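S-locus protein 11 (Brassica rapa subsp. oleifera, PDB 5GYY) is the pollen-borne male determinant of self-incompatibility, a small secreted defensin-like protein that probably binds and activates the matching S-locus receptor kinase on the stigma. Local coordinates at residues C42-T45 and T50-C53. Sequence-based numbering, arbitrary orientation.
With NAG (2-acetamido-2-deoxy-beta-D-glucopyranose), chain E.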
ATOM      1  N   CYS C  42      19.367 -17.781  -3.477  1.00 24.55           N
ATOM      2  CA  CYS C  42      18.028 -17.233  -3.249  1.00 19.89           C
ATOM      3  C   CYS C  42      17.795 -15.978  -4.089  1.00 23.91           C
ATOM      4  O   CYS C  42      18.639 -15.079  -4.117  1.00 25.25           O
ATOM      5  CB  CYS C  42      17.813 -16.907  -1.768  1.00 16.22           C
ATOM      6  SG  CYS C  42      17.543 -18.335  -0.656  1.00 24.53           S
ATOM      7  N   ASN C  43      16.665 -15.932  -4.792  1.00 17.27           N
ATOM      8  CA  ASN C  43      16.193 -14.691  -5.392  1.00 17.79           C
ATOM      9  C   ASN C  43      15.399 -13.943  -4.318  1.00 25.05           C
ATOM     10  O   ASN C  43      14.804 -14.568  -3.421  1.00 15.16           O
ATOM     11  CB  ASN C  43      15.259 -14.947  -6.579  1.00 27.25           C
ATOM     12  CG  ASN C  43      15.950 -15.606  -7.770  1.00 24.12           C
ATOM     13  OD1 ASN C  43      17.163 -15.508  -7.951  1.00 21.12           O
ATOM     14  ND2 ASN C  43      15.147 -16.276  -8.604  1.00 27.03           N
ATOM     15  N   CYS C  44      15.385 -12.616  -4.420  1.00 24.35           N
ATOM     16  CA  CYS C  44      14.613 -11.763  -3.526  1.00 17.55           C
ATOM     17  C   CYS C  44      13.865 -10.694  -4.317  1.00  9.28           C
ATOM     18  O   CYS C  44      14.442 -10.067  -5.178  1.00 15.97           O
ATOM     19  CB  CYS C  44      15.538 -11.090  -2.512  1.00 20.08           C
ATOM     20  SG  CYS C  44      14.700  -9.915  -1.444  1.00 30.27           S
ATOM     21  N   THR C  45      12.579 -10.498  -4.041  1.00 10.69           N
ATOM     22  CA  THR C  45      11.841  -9.370  -4.617  1.00  4.09           C
ATOM     23  C   THR C  45      10.934  -8.755  -3.544  1.00 11.22           C
ATOM     24  O   THR C  45      10.656  -9.379  -2.515  1.00 13.46           O
ATOM     25  CB  THR C  45      10.996  -9.762  -5.847  1.00  7.64           C
ATOM     26  OG1 THR C  45      10.567  -8.585  -6.541  1.00  9.28           O
ATOM     27  CG2 THR C  45       9.770 -10.569  -5.430  1.00  2.04           C
ATOM     28  N   THR C  50       6.607  -6.286   1.276  1.00 20.72           N
ATOM     29  CA  THR C  50       6.917  -7.660   1.670  1.00 19.53           C
ATOM     30  C   THR C  50       8.186  -8.123   0.974  1.00 11.55           C
ATOM     31  O   THR C  50       8.372  -7.848  -0.190  1.00  9.00           O
ATOM     32  CB  THR C  50       5.763  -8.600   1.264  1.00 15.21           C
ATOM     33  OG1 THR C  50       4.568  -8.173   1.926  1.00 20.75           O
ATOM     34  CG2 THR C  50       6.068 -10.063   1.629  1.00  1.84           C
ATOM     35  N   ARG C  51       9.071  -8.784   1.704  1.00 11.93           N
ATOM     36  CA  ARG C  51      10.244  -9.391   1.105  1.00  8.99           C
ATOM     37  C   ARG C  51       9.903 -10.840   0.748  1.00 11.03           C
ATOM     38  O   ARG C  51       9.592 -11.655   1.629  1.00 13.28           O
ATOM     39  CB  ARG C  51      11.429  -9.362   2.068  1.00  2.12           C
ATOM     40  CG  ARG C  51      12.769  -9.704   1.414  1.00  3.81           C
ATOM     41  CD  ARG C  51      13.861  -9.902   2.441  1.00  3.67           C
ATOM     42  NE  ARG C  51      13.535 -10.945   3.414  1.00  6.52           N
ATOM     43  CZ  ARG C  51      14.266 -11.201   4.495  1.00  9.39           C
ATOM     44  NH1 ARG C  51      15.344 -10.467   4.754  1.00 10.52           N
ATOM     45  NH2 ARG C  51      13.910 -12.173   5.332  1.00  7.24           N
ATOM     46  N   TYR C  52       9.966 -11.159  -0.538  1.00  8.31           N
ATOM     47  CA  TYR C  52       9.726 -12.535  -1.002  1.00 11.68           C
ATOM     48  C   TYR C  52      11.043 -13.217  -1.248  1.00  2.20           C
ATOM     49  O   TYR C  52      11.796 -12.813  -2.134  1.00  9.94           O
ATOM     50  CB  TYR C  52       8.883 -12.563  -2.284  1.00  1.55           C
ATOM     51  CG  TYR C  52       7.480 -12.013  -2.097  1.00  1.60           C
ATOM     52  CD1 TYR C  52       6.396 -12.869  -1.916  1.00  5.38           C
ATOM     53  CD2 TYR C  52       7.242 -10.638  -2.097  1.00  3.07           C
ATOM     54  CE1 TYR C  52       5.113 -12.374  -1.741  1.00  7.74           C
ATOM     55  CE2 TYR C  52       5.967 -10.127  -1.932  1.00  9.21           C
ATOM     56  CZ  TYR C  52       4.904 -11.000  -1.747  1.00 15.23           C
ATOM     57  OH  TYR C  52       3.637 -10.495  -1.576  1.00 15.80           O
ATOM     58  N   CYS C  53      11.360 -14.211  -0.427  1.00  5.66           N
ATOM     59  CA  CYS C  53      12.525 -15.050  -0.726  1.00 14.40           C
ATOM     60  C   CYS C  53      12.118 -16.293  -1.537  1.00 16.63           C
ATOM     61  O   CYS C  53      11.229 -17.048  -1.132  1.00 14.87           O
ATOM     62  CB  CYS C  53      13.247 -15.478   0.548  1.00 10.66           C
ATOM     63  SG  CYS C  53      13.869 -14.123   1.520  1.00 21.60           S
TER
HETATM   64  C1  NAG E1000      15.795 -16.721  -9.810  1.00 23.15           C
HETATM   65  C2  NAG E1000      14.900 -17.842 -10.310  1.00 20.59           C
HETATM   66  C3  NAG E1000      15.347 -18.333 -11.695  1.00 27.18           C
HETATM   67  C4  NAG E1000      15.621 -17.172 -12.656  1.00 31.66           C
HETATM   68  C5  NAG E1000      16.594 -16.233 -11.929  1.00 37.31           C
HETATM   69  C6  NAG E1000      17.209 -15.071 -12.722  1.00 31.62           C
HETATM   70  C7  NAG E1000      14.055 -19.211  -8.468  1.00 31.40           C
HETATM   71  C8  NAG E1000      14.383 -20.230  -7.414  1.00 30.77           C
HETATM   72  N2  NAG E1000      15.017 -18.915  -9.341  1.00 22.65           N
HETATM   73  O3  NAG E1000      14.422 -19.261 -12.238  1.00 25.92           O
HETATM   74  O4  NAG E1000      16.126 -17.652 -13.897  1.00 34.17           O
HETATM   75  O5  NAG E1000      15.903 -15.736 -10.808  1.00 35.73           O
HETATM   76  O6  NAG E1000      16.196 -14.308 -13.330  1.00 31.27           O
HETATM   77  O7  NAG E1000      12.938 -18.697  -8.503  1.00 38.39           O
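The beta hairpin of this defensin-like fold closes where T45 and Y52 form an antiparallel hydrogen-bonded pair: Y52 N gives a short, nearly straight bond of 2.7 Å to T45 O (172° at the hydrogen), and T45 N returns one of 3.1 Å to Y52 O. That second acceptor also takes a CA-H...O contact from C44 CA at 3.3 Å. One step on, C44 faces C53 as a non-hydrogen-bonded antiparallel pair, with C53 CA turned to N43 O. On the face that carries T45 and Y52, CG2 of T45 packs on CB of Y52 at 3.8 Å. The Y52 ring, swung beside its own backbone N (chi1 -64°), meets T45 O at its edge, near the ring plane, while CG2 of T50 sits 3.5 Å above one face toward the rim. The phenol OH of Y52 reaches the backbone of a chain of another protein.

C44 and C53 project from the opposite face of the sheet, and each is tied by a disulfide in this disulfide-rich fold: C53 to C27, which pins the strand to helix 23-35, and C44 to C19; C42 is joined to C55 within the hairpin. SG of C44 lies anti to its backbone N (chi1 175°), which carries it across to the aliphatic stem of R51, 3.5 Å from CG. The R51 chain then bends at chi3, and its guanidinium NH1 and NH2 bond to the backbone of a second such chain. Midway along strand 41-45, N43 directs its amide away from the partner strand, and ND2 is linked covalently to C1 of the N-acetylglucosamine, which also hydrogen-bonds Y41 OH.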